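Local coordinates for protein serine proteinase inhibitor 1 (Myxoma virus, PDB 6BJ5) that inhibits serine endopeptidases as a member of the poxviral branch of the serpin family and is important in the virulence of the virus, at residues Ile18-Phe23 / Leu227-Val232; Ser36-Thr41 / Ser146-Lys151; Met150-Arg155 / Tyr205-Thr210; Glu254-Leu259 / Leu294-Ile299. One frame throughout, in Å; residues are numbered along the deposited sequence.

Contacts 2 and 4 lie near the middle of the chain; contact 1 touches both, and contact 3 lies farther out on strand 142-153. Contact 2 (helix 37-49) and contact 4 (strands 243-258 and 293-302) have centres about 11 Å apart and meet where Gln295 NE2 comes 2.9 Å from Ser36 O. Thr22 of contact 1 meets Leu40, and its CG2 is 3.9 Å from Leu259 CD2. Contact 3 shares Met150 and Lys151 with contact 2, its centre about 22 Å from those of contacts 1 and 4. Strand 305-314 runs between strands 142-153 and 293-302, consistent with the inserted reactive loop of a cleaved serpin. A glycan N-acetylglucosamine lies about 9 Å from the Leu257 side chain.

Contact 1 of 4, residues Ile18-Phe23 / Leu227-Val232; sequences IGLWTF and LDLSLV
Leu20 is pressed into the backbone between Asp228 and Leu229, and this is the tight end of the contact. With CG anti to the backbone N (chi1 -172°), the isobutyl group forks over the other segment. Leu20 CD2 comes within 3.6 Å of both Asp228 C and Leu229 N, and 3.8 Å from Leu229 CG. The other branch, Leu20 CD1, meets Leu227 CD1 at 3.8 Å, the two leucine side chains crossing at about a right angle. Met31 of a neighbouring chain packs on both Leu20 and Leu227, so the apolar patch is completed from outside this chain. No direct hydrogen bond spans the two segments; the short helix 18-21 meets the loop that runs into helix 229-238, the region of helix A (the N-terminal helix) and helix H (229-238) of serpins. Asp228 is the N-cap of the latter: its CG sits between the backbone N and the carbonyl carbon (chi1 61°), and OD1 accepts from Leu231 N at 3.0 Å, nearly straight at 167°. The hydroxyl of Ser230 grips the same oxygen, Ser230 OG to Asp228 OD1 2.7 Å, on the syn side. The looser margin belongs to Trp21, partly exposed, whose indole runs beside the Asp228 side chain and touches only its CB, through NE1. The indole N-H is instead taken by a water lying at the ring edge, in plane, 2.7 Å from NE1; that water also receives a long, weak bond from Leu229 N. Arg24 makes a cation-pi contact with the Trp21 ring.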
loop_
_atom_site.group_PDB
_atom_site.type_symbol
_atom_site.label_atom_id
_atom_site.label_comp_id
_atom_site.label_asym_id
_atom_site.label_seq_id
_atom_site.Cartn_x
_atom_site.Cartn_y
_atom_site.Cartn_z
ATOM N N ILE A 18 -7.621 1.602 -9.590
ATOM C CA ILE A 18 -8.417 1.382 -8.372
ATOM C C ILE A 18 -7.510 1.397 -7.150
ATOM O O ILE A 18 -7.815 2.031 -6.134
ATOM C CB ILE A 18 -9.224 0.073 -8.429
ATOM C CG1 ILE A 18 -10.385 0.167 -9.390
ATOM C CG2 ILE A 18 -9.881 -0.171 -7.094
ATOM C CD1 ILE A 18 -11.174 -1.139 -9.437
ATOM N N GLY A 19 -6.378 0.697 -7.237
ATOM C CA GLY A 19 -5.453 0.666 -6.116
ATOM C C GLY A 19 -5.036 2.057 -5.691
ATOM O O GLY A 19 -5.064 2.399 -4.507
ATOM N N LEU A 20 -4.684 2.892 -6.661
ATOM C CA LEU A 20 -4.189 4.222 -6.357
ATOM C C LEU A 20 -5.316 5.178 -5.997
ATOM O O LEU A 20 -5.157 6.036 -5.119
ATOM C CB LEU A 20 -3.430 4.745 -7.568
ATOM C CG LEU A 20 -2.678 6.042 -7.368
ATOM C CD1 LEU A 20 -1.523 5.696 -6.417
ATOM C CD2 LEU A 20 -2.172 6.600 -8.715
ATOM N N TRP A 21 -6.481 4.986 -6.595
ATOM C CA TRP A 21 -7.626 5.823 -6.293
ATOM C C TRP A 21 -8.220 5.487 -4.934
ATOM O O TRP A 21 -9.023 6.268 -4.416
ATOM C CB TRP A 21 -8.673 5.668 -7.413
ATOM C CG TRP A 21 -8.337 6.403 -8.709
ATOM C CD1 TRP A 21 -7.284 6.161 -9.547
ATOM C CD2 TRP A 21 -9.095 7.454 -9.322
ATOM N NE1 TRP A 21 -7.320 7.016 -10.623
ATOM C CE2 TRP A 21 -8.424 7.817 -10.509
ATOM C CE3 TRP A 21 -10.263 8.139 -8.969
ATOM C CZ2 TRP A 21 -8.883 8.829 -11.343
ATOM C CZ3 TRP A 21 -10.719 9.139 -9.800
ATOM C CH2 TRP A 21 -10.031 9.476 -10.973
ATOM N N THR A 22 -7.861 4.339 -4.351
ATOM C CA THR A 22 -8.394 4.010 -3.035
ATOM C C THR A 22 -7.826 4.927 -1.962
ATOM O O THR A 22 -8.493 5.163 -0.945
ATOM C CB THR A 22 -8.114 2.544 -2.681
ATOM O OG1 THR A 22 -8.736 1.675 -3.641
ATOM C CG2 THR A 22 -8.669 2.216 -1.289
ATOM N N PHE A 23 -6.604 5.462 -2.165
ATOM C CA PHE A 23 -5.967 6.217 -1.090
ATOM C C PHE A 23 -6.784 7.433 -0.701
ATOM O O PHE A 23 -6.880 7.747 0.487
ATOM C CB PHE A 23 -4.540 6.639 -1.449
ATOM C CG PHE A 23 -3.821 7.316 -0.291
ATOM C CD1 PHE A 23 -3.282 6.561 0.750
ATOM C CD2 PHE A 23 -3.708 8.692 -0.231
ATOM C CE1 PHE A 23 -2.664 7.170 1.812
ATOM C CE2 PHE A 23 -3.086 9.297 0.820
ATOM C CZ PHE A 23 -2.564 8.540 1.848
ATOM N N LEU A 227 -4.376 13.078 -6.995
ATOM C CA LEU A 227 -3.338 12.091 -7.300
ATOM C C LEU A 227 -3.853 11.026 -8.261
ATOM O O LEU A 227 -4.849 10.352 -7.980
ATOM C CB LEU A 227 -2.849 11.424 -6.007
ATOM C CG LEU A 227 -1.420 10.879 -5.894
ATOM C CD1 LEU A 227 -1.415 9.433 -5.526
ATOM C CD2 LEU A 227 -0.544 11.152 -7.128
ATOM N N ASP A 228 -3.144 10.811 -9.358
ATOM C CA ASP A 228 -3.448 9.659 -10.197
ATOM C C ASP A 228 -2.220 9.370 -11.050
ATOM O O ASP A 228 -1.189 10.037 -10.935
ATOM C CB ASP A 228 -4.754 9.864 -10.996
ATOM C CG ASP A 228 -4.721 11.066 -11.972
ATOM O OD1 ASP A 228 -3.651 11.424 -12.525
ATOM O OD2 ASP A 228 -5.803 11.678 -12.152
ATOM N N LEU A 229 -2.304 8.318 -11.851
ATOM C CA LEU A 229 -1.097 7.856 -12.512
ATOM C C LEU A 229 -0.620 8.851 -13.558
ATOM O O LEU A 229 0.586 8.932 -13.826
ATOM C CB LEU A 229 -1.330 6.484 -13.123
ATOM C CG LEU A 229 -0.950 5.387 -12.120
ATOM C CD1 LEU A 229 -1.237 4.031 -12.711
ATOM C CD2 LEU A 229 0.507 5.471 -11.648
ATOM N N SER A 230 -1.543 9.606 -14.172
ATOM C CA SER A 230 -1.120 10.676 -15.073
ATOM C C SER A 230 -0.291 11.703 -14.312
ATOM O O SER A 230 0.835 12.038 -14.706
ATOM C CB SER A 230 -2.340 11.341 -15.725
ATOM O OG SER A 230 -2.882 12.379 -14.918
ATOM N N LEU A 231 -0.806 12.150 -13.171
ATOM C CA LEU A 231 -0.083 13.129 -12.382
ATOM C C LEU A 231 1.289 12.612 -11.991
ATOM O O LEU A 231 2.273 13.359 -12.041
ATOM C CB LEU A 231 -0.899 13.506 -11.153
ATOM C CG LEU A 231 -0.225 14.587 -10.326
ATOM C CD1 LEU A 231 -0.008 15.812 -11.200
ATOM C CD2 LEU A 231 -1.105 14.927 -9.135
ATOM N N VAL A 232 1.384 11.329 -11.638
ATOM C CA VAL A 232 2.669 10.758 -11.236
ATOM C C VAL A 232 3.646 10.736 -12.403
ATOM O O VAL A 232 4.822 11.085 -12.249
ATOM C CB VAL A 232 2.482 9.358 -10.629
ATOM C CG1 VAL A 232 3.830 8.715 -10.412
ATOM C CG2 VAL A 232 1.721 9.459 -9.315
HETATM O O HOH W 1 -5.188 6.583 -12.282
#

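Contact 2 of 4, residues Ser36-Thr41 / Ser146-Lys151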
loop_
_atom_site.group_PDB
_atom_site.type_symbol
_atom_site.label_atom_id
_atom_site.label_comp_id
_atom_site.label_asym_id
_atom_site.label_seq_id
_atom_site.Cartn_x
_atom_site.Cartn_y
_atom_site.Cartn_z
ATOM N N SER A 36 -0.855 0.461 0.603
ATOM C CA SER A 36 -0.193 -0.194 -0.515
ATOM C C SER A 36 -1.179 -0.341 -1.649
ATOM O O SER A 36 -2.007 -1.267 -1.625
ATOM C CB SER A 36 0.360 -1.555 -0.144
ATOM O OG SER A 36 0.886 -2.152 -1.325
ATOM N N PRO A 37 -1.151 0.555 -2.643
ATOM C CA PRO A 37 -1.942 0.320 -3.861
ATOM C C PRO A 37 -1.579 -0.974 -4.575
ATOM O O PRO A 37 -2.470 -1.648 -5.095
ATOM C CB PRO A 37 -1.648 1.566 -4.704
ATOM C CG PRO A 37 -0.417 2.143 -4.124
ATOM C CD PRO A 37 -0.462 1.851 -2.682
ATOM N N TYR A 38 -0.297 -1.337 -4.647
ATOM C CA TYR A 38 0.073 -2.596 -5.289
ATOM C C TYR A 38 -0.539 -3.785 -4.560
ATOM O O TYR A 38 -1.040 -4.725 -5.184
ATOM C CB TYR A 38 1.577 -2.751 -5.300
ATOM C CG TYR A 38 2.057 -4.020 -5.955
ATOM C CD1 TYR A 38 2.113 -4.118 -7.333
ATOM C CD2 TYR A 38 2.443 -5.119 -5.205
ATOM C CE1 TYR A 38 2.568 -5.256 -7.951
ATOM C CE2 TYR A 38 2.889 -6.276 -5.817
ATOM C CZ TYR A 38 2.951 -6.329 -7.198
ATOM O OH TYR A 38 3.389 -7.450 -7.857
ATOM N N GLY A 39 -0.461 -3.782 -3.231
ATOM C CA GLY A 39 -1.020 -4.884 -2.461
ATOM C C GLY A 39 -2.517 -5.051 -2.658
ATOM O O GLY A 39 -3.032 -6.171 -2.653
ATOM N N LEU A 40 -3.246 -3.939 -2.769
ATOM C CA LEU A 40 -4.678 -4.014 -3.047
ATOM C C LEU A 40 -4.925 -4.584 -4.434
ATOM O O LEU A 40 -5.690 -5.536 -4.606
ATOM C CB LEU A 40 -5.305 -2.626 -2.939
ATOM C CG LEU A 40 -6.819 -2.601 -3.164
ATOM C CD1 LEU A 40 -7.497 -3.591 -2.224
ATOM C CD2 LEU A 40 -7.386 -1.197 -2.897
ATOM N N THR A 41 -4.258 -4.005 -5.434
ATOM C CA THR A 41 -4.397 -4.401 -6.827
ATOM C C THR A 41 -4.060 -5.869 -7.027
ATOM O O THR A 41 -4.732 -6.567 -7.801
ATOM C CB THR A 41 -3.496 -3.513 -7.685
ATOM O OG1 THR A 41 -4.025 -2.180 -7.680
ATOM C CG2 THR A 41 -3.417 -4.028 -9.129
ATOM N N SER A 146 -2.791 -11.045 0.090
ATOM C CA SER A 146 -1.727 -10.418 -0.695
ATOM C C SER A 146 -0.729 -9.740 0.247
ATOM O O SER A 146 -1.095 -8.836 1.014
ATOM C CB SER A 146 -2.306 -9.391 -1.676
ATOM O OG SER A 146 -1.301 -8.789 -2.483
ATOM N N SER A 147 0.533 -10.151 0.169
ATOM C CA SER A 147 1.588 -9.633 1.032
ATOM C C SER A 147 2.636 -8.925 0.186
ATOM O O SER A 147 3.074 -9.467 -0.834
ATOM C CB SER A 147 2.254 -10.765 1.795
ATOM O OG SER A 147 1.334 -11.326 2.709
ATOM N N VAL A 148 3.056 -7.732 0.615
ATOM C CA VAL A 148 4.085 -6.964 -0.078
ATOM C C VAL A 148 5.148 -6.592 0.942
ATOM O O VAL A 148 4.820 -6.122 2.040
ATOM C CB VAL A 148 3.532 -5.692 -0.758
ATOM C CG1 VAL A 148 4.634 -5.026 -1.529
ATOM C CG2 VAL A 148 2.389 -6.020 -1.696
ATOM N N ARG A 149 6.419 -6.800 0.584
ATOM C CA ARG A 149 7.515 -6.454 1.484
ATOM C C ARG A 149 8.629 -5.753 0.725
ATOM O O ARG A 149 8.959 -6.127 -0.405
ATOM C CB ARG A 149 8.119 -7.685 2.149
ATOM C CG ARG A 149 7.135 -8.495 2.970
ATOM C CD ARG A 149 6.896 -7.937 4.352
ATOM N NE ARG A 149 6.163 -8.914 5.159
ATOM C CZ ARG A 149 4.876 -9.225 5.010
ATOM N NH1 ARG A 149 4.134 -8.633 4.076
ATOM N NH2 ARG A 149 4.330 -10.143 5.806
ATOM N N MET A 150 9.202 -4.731 1.351
ATOM C CA MET A 150 10.356 -4.063 0.781
ATOM C C MET A 150 11.242 -3.605 1.920
ATOM O O MET A 150 10.756 -2.976 2.867
ATOM C CB MET A 150 9.961 -2.875 -0.080
ATOM C CG MET A 150 11.143 -2.242 -0.754
ATOM S SD MET A 150 10.580 -0.736 -1.496
ATOM C CE MET A 150 9.700 -0.082 -0.076
ATOM N N LYS A 151 12.534 -3.923 1.827
ATOM C CA LYS A 151 13.523 -3.392 2.756
ATOM C C LYS A 151 14.772 -3.072 1.946
ATOM O O LYS A 151 15.423 -3.986 1.436
ATOM C CB LYS A 151 13.798 -4.393 3.878
ATOM C CG LYS A 151 14.687 -3.863 4.975
ATOM C CD LYS A 151 14.804 -4.869 6.105
ATOM C CE LYS A 151 15.631 -4.301 7.242
ATOM N NZ LYS A 151 17.017 -3.973 6.792
#
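Ser146 begins the contact by giving its hydroxyl to Gly39 of helix 37-49: OG, anti to its own backbone N (chi1 -178°), donates to Gly39 O at 3.1 Å. It lies in the carbonyl plane on a lone pair. Next along the strand, Ser147 turns its side chain from the helix and binds Asp311 of strand 305-314. Val148 faces the helix again and makes its closest contacts with CG2. This methyl is 3.6 Å from Tyr38 CD2, lying at the edge of the phenol ring in its plane, and 3.7 Å from Gly39 CA, a close approach made against a residue without side chain. The same methyl is 4.2 Å from Ser36 OG, the N-cap of the helix, which accepts from Gly39 N at 2.8 Å (156°) and is also bonded to Leu29 O of a neighbouring chain. Arg149 points off to a salt bridge with Asp311. The axes of segments 37-41 and 146-151 are roughly antiparallel (154°) and approach to 7.8 Å. Strand 142-153 lies between strands 73-81 and 305-314 of the large sheet, and the start of helix 37-49, helix B of serpins, packs on it at the region known as the shutter.

Contact 3 of 4, residues Met150-Arg155 / Tyr205-Thr210; sequences MKTSWR and YKRRQT
Trp154 and Tyr205 lay their rings almost parallel, 9° apart, but displaced so that little of one covers the other: the six-membered ring and the phenol have centroids 4.7 Å apart. Trp154 starts out directed from the turn, CG anti to the carbonyl carbon (chi1 -59°), but the end of the indole comes back. Tyr205 CE1 then sits over one face of it near the rim, 3.5 Å from Trp154 CZ3. The opposite face of the phenol receives Met150, a Met-aromatic contact with SD 5.2 Å from the Tyr205 ring centroid and 24° off its normal. Thr152 crosses Tyr205 at about a right angle, its CG2 3.6 Å from Tyr205 CB. In the backbone, Lys206 N donates to Ser153 O at 2.7 Å, from above the carbonyl plane, beside a single beta bridge of Trp154 with Tyr205. The place, where strand 142-153 meets the type I turn between strands 198-204 and 210-217, belongs to the serpin breach. At the rim Arg208 NE lies over one face of the Arg155 guanidinium, 3.9 Å from Arg155 NE. The buried rings keep their polar atoms satisfied, Trp154 NE1 by Asp302 O and Tyr205 OH by Thr306 OG1, whereas the exposed arginine pair probably costs some repulsion.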
loop_
_atom_site.group_PDB
_atom_site.type_symbol
_atom_site.label_atom_id
_atom_site.label_comp_id
_atom_site.label_asym_id
_atom_site.label_seq_id
_atom_site.Cartn_x
_atom_site.Cartn_y
_atom_site.Cartn_z
ATOM N N MET A 150 9.202 -4.731 1.351
ATOM C CA MET A 150 10.356 -4.063 0.781
ATOM C C MET A 150 11.242 -3.605 1.920
ATOM O O MET A 150 10.756 -2.976 2.867
ATOM C CB MET A 150 9.961 -2.875 -0.080
ATOM C CG MET A 150 11.143 -2.242 -0.754
ATOM S SD MET A 150 10.580 -0.736 -1.496
ATOM C CE MET A 150 9.700 -0.082 -0.076
ATOM N N LYS A 151 12.534 -3.923 1.827
ATOM C CA LYS A 151 13.523 -3.392 2.756
ATOM C C LYS A 151 14.772 -3.072 1.946
ATOM O O LYS A 151 15.423 -3.986 1.436
ATOM C CB LYS A 151 13.798 -4.393 3.878
ATOM C CG LYS A 151 14.687 -3.863 4.975
ATOM C CD LYS A 151 14.804 -4.869 6.105
ATOM C CE LYS A 151 15.631 -4.301 7.242
ATOM N NZ LYS A 151 17.017 -3.973 6.792
ATOM N N THR A 152 15.113 -1.783 1.844
ATOM C CA THR A 152 16.171 -1.304 0.954
ATOM C C THR A 152 16.821 -0.036 1.507
ATOM O O THR A 152 16.134 0.854 2.022
ATOM C CB THR A 152 15.624 -1.001 -0.454
ATOM O OG1 THR A 152 14.751 -2.055 -0.889
ATOM C CG2 THR A 152 16.776 -0.835 -1.459
ATOM N N SER A 153 18.135 0.081 1.330
ATOM C CA SER A 153 18.833 1.293 1.745
ATOM C C SER A 153 18.638 2.397 0.720
ATOM O O SER A 153 18.200 2.156 -0.412
ATOM C CB SER A 153 20.326 1.040 1.898
ATOM O OG SER A 153 20.559 -0.095 2.708
ATOM N N TRP A 154 18.915 3.630 1.148
ATOM C CA TRP A 154 18.987 4.738 0.205
ATOM C C TRP A 154 20.195 4.552 -0.713
ATOM O O TRP A 154 21.163 3.860 -0.380
ATOM C CB TRP A 154 19.112 6.085 0.928
ATOM C CG TRP A 154 17.993 6.409 1.856
ATOM C CD1 TRP A 154 18.052 6.523 3.222
ATOM C CD2 TRP A 154 16.639 6.675 1.489
ATOM N NE1 TRP A 154 16.802 6.839 3.726
ATOM C CE2 TRP A 154 15.922 6.938 2.678
ATOM C CE3 TRP A 154 15.959 6.717 0.269
ATOM C CZ2 TRP A 154 14.563 7.224 2.674
ATOM C CZ3 TRP A 154 14.616 7.007 0.268
ATOM C CH2 TRP A 154 13.928 7.254 1.464
ATOM N N ARG A 155 20.138 5.178 -1.888
ATOM C CA ARG A 155 21.345 5.236 -2.702
ATOM C C ARG A 155 22.424 6.058 -1.982
ATOM O O ARG A 155 23.576 5.625 -1.851
ATOM C CB ARG A 155 21.025 5.805 -4.089
ATOM C CG ARG A 155 22.232 5.743 -5.017
ATOM C CD ARG A 155 22.084 6.592 -6.269
ATOM N NE ARG A 155 23.342 6.590 -7.017
ATOM C CZ ARG A 155 23.613 7.373 -8.056
ATOM N NH1 ARG A 155 22.714 8.249 -8.488
ATOM N NH2 ARG A 155 24.796 7.288 -8.650
ATOM N N TYR A 205 16.521 4.462 -4.013
ATOM C CA TYR A 205 17.043 3.426 -3.133
ATOM C C TYR A 205 18.256 2.800 -3.792
ATOM O O TYR A 205 18.542 3.052 -4.960
ATOM C CB TYR A 205 15.992 2.354 -2.836
ATOM C CG TYR A 205 14.858 2.861 -1.996
ATOM C CD1 TYR A 205 15.025 3.101 -0.643
ATOM C CD2 TYR A 205 13.627 3.150 -2.576
ATOM C CE1 TYR A 205 13.992 3.599 0.107
ATOM C CE2 TYR A 205 12.595 3.638 -1.843
ATOM C CZ TYR A 205 12.781 3.871 -0.503
ATOM O OH TYR A 205 11.742 4.372 0.236
ATOM N N LYS A 206 18.974 1.965 -3.030
ATOM C CA LYS A 206 20.271 1.481 -3.500
ATOM C C LYS A 206 20.111 0.552 -4.701
ATOM O O LYS A 206 21.012 0.458 -5.537
ATOM C CB LYS A 206 21.025 0.806 -2.347
ATOM C CG LYS A 206 22.200 -0.087 -2.736
ATOM C CD LYS A 206 22.804 -0.767 -1.502
ATOM C CE LYS A 206 23.763 -1.906 -1.858
ATOM N NZ LYS A 206 23.823 -2.917 -0.756
ATOM N N ARG A 207 18.948 -0.090 -4.840
ATOM C CA ARG A 207 18.678 -0.894 -6.030
ATOM C C ARG A 207 18.606 -0.026 -7.286
ATOM O O ARG A 207 19.040 -0.441 -8.364
ATOM C CB ARG A 207 17.371 -1.672 -5.837
ATOM C CG ARG A 207 17.327 -2.695 -4.671
ATOM C CD ARG A 207 18.322 -3.862 -4.808
ATOM N NE ARG A 207 19.714 -3.431 -4.677
ATOM C CZ ARG A 207 20.771 -4.213 -4.868
ATOM N NH1 ARG A 207 21.995 -3.716 -4.730
ATOM N NH2 ARG A 207 20.609 -5.485 -5.198
ATOM N N ARG A 208 18.051 1.174 -7.161
ATOM C CA ARG A 208 17.730 2.168 -8.186
ATOM C C ARG A 208 16.573 1.745 -9.106
ATOM O O ARG A 208 16.277 2.488 -10.039
ATOM C CB ARG A 208 18.939 2.585 -9.044
ATOM C CG ARG A 208 19.267 4.090 -8.867
ATOM C CD ARG A 208 20.138 4.737 -9.953
ATOM N NE ARG A 208 21.569 4.467 -9.812
ATOM C CZ ARG A 208 22.333 3.951 -10.769
ATOM N NH1 ARG A 208 21.799 3.657 -11.946
ATOM N NH2 ARG A 208 23.628 3.740 -10.552
ATOM N N GLN A 209 15.878 0.622 -8.859
ATOM C CA GLN A 209 14.587 0.388 -9.515
ATOM C C GLN A 209 13.421 0.873 -8.684
ATOM O O GLN A 209 12.345 1.142 -9.230
ATOM C CB GLN A 209 14.293 -1.093 -9.754
ATOM C CG GLN A 209 15.141 -1.836 -10.713
ATOM C CD GLN A 209 16.424 -2.184 -10.052
ATOM O OE1 GLN A 209 16.452 -2.346 -8.835
ATOM N NE2 GLN A 209 17.487 -2.345 -10.827
ATOM N N THR A 210 13.612 0.962 -7.378
ATOM C CA THR A 210 12.610 1.529 -6.503
ATOM C C THR A 210 13.112 2.879 -6.003
ATOM O O THR A 210 14.318 3.109 -5.870
ATOM C CB THR A 210 12.310 0.550 -5.357
ATOM O OG1 THR A 210 13.528 0.148 -4.715
ATOM C CG2 THR A 210 11.672 -0.697 -5.898
#

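Contact 4 of 4, residues Glu254-Leu259 / Leu294-Ile299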
loop_
_atom_site.group_PDB
_atom_site.type_symbol
_atom_site.label_atom_id
_atom_site.label_comp_id
_atom_site.label_asym_id
_atom_site.label_seq_id
_atom_site.Cartn_x
_atom_site.Cartn_y
_atom_site.Cartn_z
ATOM N N GLU A 254 2.040 2.666 11.204
ATOM C CA GLU A 254 1.258 1.471 10.953
ATOM C C GLU A 254 -0.204 1.870 10.841
ATOM O O GLU A 254 -0.713 2.658 11.647
ATOM C CB GLU A 254 1.428 0.417 12.061
ATOM C CG GLU A 254 0.703 -0.906 11.757
ATOM C CD GLU A 254 0.862 -1.958 12.845
ATOM O OE1 GLU A 254 1.864 -2.703 12.805
ATOM O OE2 GLU A 254 -0.018 -2.054 13.732
ATOM N N SER A 255 -0.872 1.311 9.837
ATOM C CA SER A 255 -2.241 1.664 9.487
ATOM C C SER A 255 -3.015 0.382 9.258
ATOM O O SER A 255 -2.538 -0.509 8.550
ATOM C CB SER A 255 -2.290 2.549 8.234
ATOM O OG SER A 255 -1.846 3.862 8.507
ATOM N N VAL A 256 -4.203 0.289 9.855
ATOM C CA VAL A 256 -5.111 -0.835 9.648
ATOM C C VAL A 256 -6.369 -0.278 9.009
ATOM O O VAL A 256 -7.162 0.400 9.677
ATOM C CB VAL A 256 -5.439 -1.551 10.954
ATOM C CG1 VAL A 256 -6.506 -2.595 10.701
ATOM C CG2 VAL A 256 -4.168 -2.174 11.530
ATOM N N LEU A 257 -6.579 -0.599 7.734
ATOM C CA LEU A 257 -7.560 0.080 6.897
ATOM C C LEU A 257 -8.639 -0.890 6.468
ATOM O O LEU A 257 -8.347 -2.036 6.108
ATOM C CB LEU A 257 -6.907 0.670 5.647
ATOM C CG LEU A 257 -5.723 1.618 5.867
ATOM C CD1 LEU A 257 -5.114 2.071 4.553
ATOM C CD2 LEU A 257 -6.143 2.801 6.715
ATOM N N ASP A 258 -9.887 -0.422 6.526
ATOM C CA ASP A 258 -11.041 -1.145 6.003
ATOM C C ASP A 258 -11.408 -0.542 4.658
ATOM O O ASP A 258 -11.846 0.614 4.591
ATOM C CB ASP A 258 -12.232 -1.064 6.951
ATOM C CG ASP A 258 -13.386 -1.947 6.516
ATOM O OD1 ASP A 258 -13.455 -2.332 5.327
ATOM O OD2 ASP A 258 -14.249 -2.227 7.373
ATOM N N LEU A 259 -11.271 -1.330 3.600
ATOM C CA LEU A 259 -11.392 -0.798 2.253
ATOM C C LEU A 259 -12.719 -1.109 1.579
ATOM O O LEU A 259 -12.894 -0.743 0.413
ATOM C CB LEU A 259 -10.244 -1.334 1.392
ATOM C CG LEU A 259 -8.858 -1.200 2.005
ATOM C CD1 LEU A 259 -7.895 -1.925 1.087
ATOM C CD2 LEU A 259 -8.463 0.270 2.090
ATOM N N LEU A 294 -9.508 -5.899 4.133
ATOM C CA LEU A 294 -8.685 -5.235 5.129
ATOM C C LEU A 294 -7.228 -5.252 4.711
ATOM O O LEU A 294 -6.731 -6.251 4.162
ATOM C CB LEU A 294 -8.837 -5.889 6.499
ATOM C CG LEU A 294 -10.273 -5.904 7.016
ATOM C CD1 LEU A 294 -10.329 -6.527 8.406
ATOM C CD2 LEU A 294 -10.878 -4.503 6.998
ATOM N N GLN A 295 -6.565 -4.122 4.945
ATOM C CA GLN A 295 -5.139 -3.974 4.695
ATOM C C GLN A 295 -4.453 -3.411 5.936
ATOM O O GLN A 295 -4.850 -2.364 6.464
ATOM C CB GLN A 295 -4.882 -3.064 3.486
ATOM C CG GLN A 295 -3.542 -3.303 2.834
ATOM C CD GLN A 295 -3.191 -2.268 1.796
ATOM O OE1 GLN A 295 -2.818 -1.131 2.114
ATOM N NE2 GLN A 295 -3.347 -2.647 0.532
ATOM N N THR A 296 -3.416 -4.091 6.393
ATOM C CA THR A 296 -2.554 -3.534 7.415
ATOM C C THR A 296 -1.185 -3.311 6.788
ATOM O O THR A 296 -0.617 -4.218 6.156
ATOM C CB THR A 296 -2.467 -4.437 8.643
ATOM O OG1 THR A 296 -1.787 -5.637 8.295
ATOM C CG2 THR A 296 -3.838 -4.801 9.133
ATOM N N SER A 297 -0.688 -2.092 6.926
ATOM C CA SER A 297 0.571 -1.685 6.329
ATOM C C SER A 297 1.445 -1.046 7.397
ATOM O O SER A 297 0.957 -0.522 8.401
ATOM C CB SER A 297 0.362 -0.696 5.167
ATOM O OG SER A 297 -0.474 -1.240 4.158
ATOM N N LYS A 298 2.749 -1.134 7.196
ATOM C CA LYS A 298 3.682 -0.467 8.080
ATOM C C LYS A 298 4.816 0.024 7.198
ATOM O O LYS A 298 5.246 -0.702 6.288
ATOM C CB LYS A 298 4.170 -1.409 9.192
ATOM C CG LYS A 298 4.962 -0.706 10.307
ATOM C CD LYS A 298 5.580 -1.722 11.239
ATOM C CE LYS A 298 6.499 -1.094 12.270
ATOM N NZ LYS A 298 7.273 -2.168 12.982
ATOM N N ILE A 299 5.234 1.276 7.407
ATOM C CA ILE A 299 6.354 1.866 6.677
ATOM C C ILE A 299 7.284 2.497 7.703
ATOM O O ILE A 299 6.826 3.122 8.670
ATOM C CB ILE A 299 5.901 2.901 5.610
ATOM C CG1 ILE A 299 4.972 2.229 4.590
ATOM C CG2 ILE A 299 7.093 3.445 4.813
ATOM C CD1 ILE A 299 4.332 3.142 3.597
#
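Leu257 and Gln295 are a hydrogen-bonded pair of the antiparallel strands, Leu257 N to Gln295 O 2.8 Å and Gln295 N to Leu257 O 3.0 Å. Ser255 and Ser297 repeat the pattern at the next hydrogen-bonded pair. The Gln295 side chain points to the buried face of the sheet. Its CB rests against Leu259 CD1 at 4.0 Å; CG is anti to the backbone N (chi1 -156°), and the chain continues extended through CD. At the tip Gln295 OE1 lies 3.1 Å from Ser297 OG, while NE2 donates to Ser36 O, at the head of helix 37-49, and to Thr312 OG1 on strand 305-314, so NE2 makes two bonds, and OE1 is engaged as well. Ser255, Leu257 and Ser297 share this inner face: Ser255 OG bonds Val34 N, Ser297 OG pairs with Ser310 OG, and Leu257 packs on Phe35. On the other face Val256 and Thr296 lie side by side, CG2 to CG2 3.6 Å, while Leu294 CD2 settles 3.6 Å from Asp258 CG. The carboxylate of Asp258 is used again, OD1 capping Arg260 N at the start of helix 260-265. Glu254 and Lys298 cross obliquely, aliphatic parts together, with OE1 and NZ 5.4 Å apart, too far for a salt bridge. Two neighbouring strands so paired correspond to s6A and s5A of serpin sheet A, the second beside strand 305-314, which is consistent with an inserted reactive-centre loop.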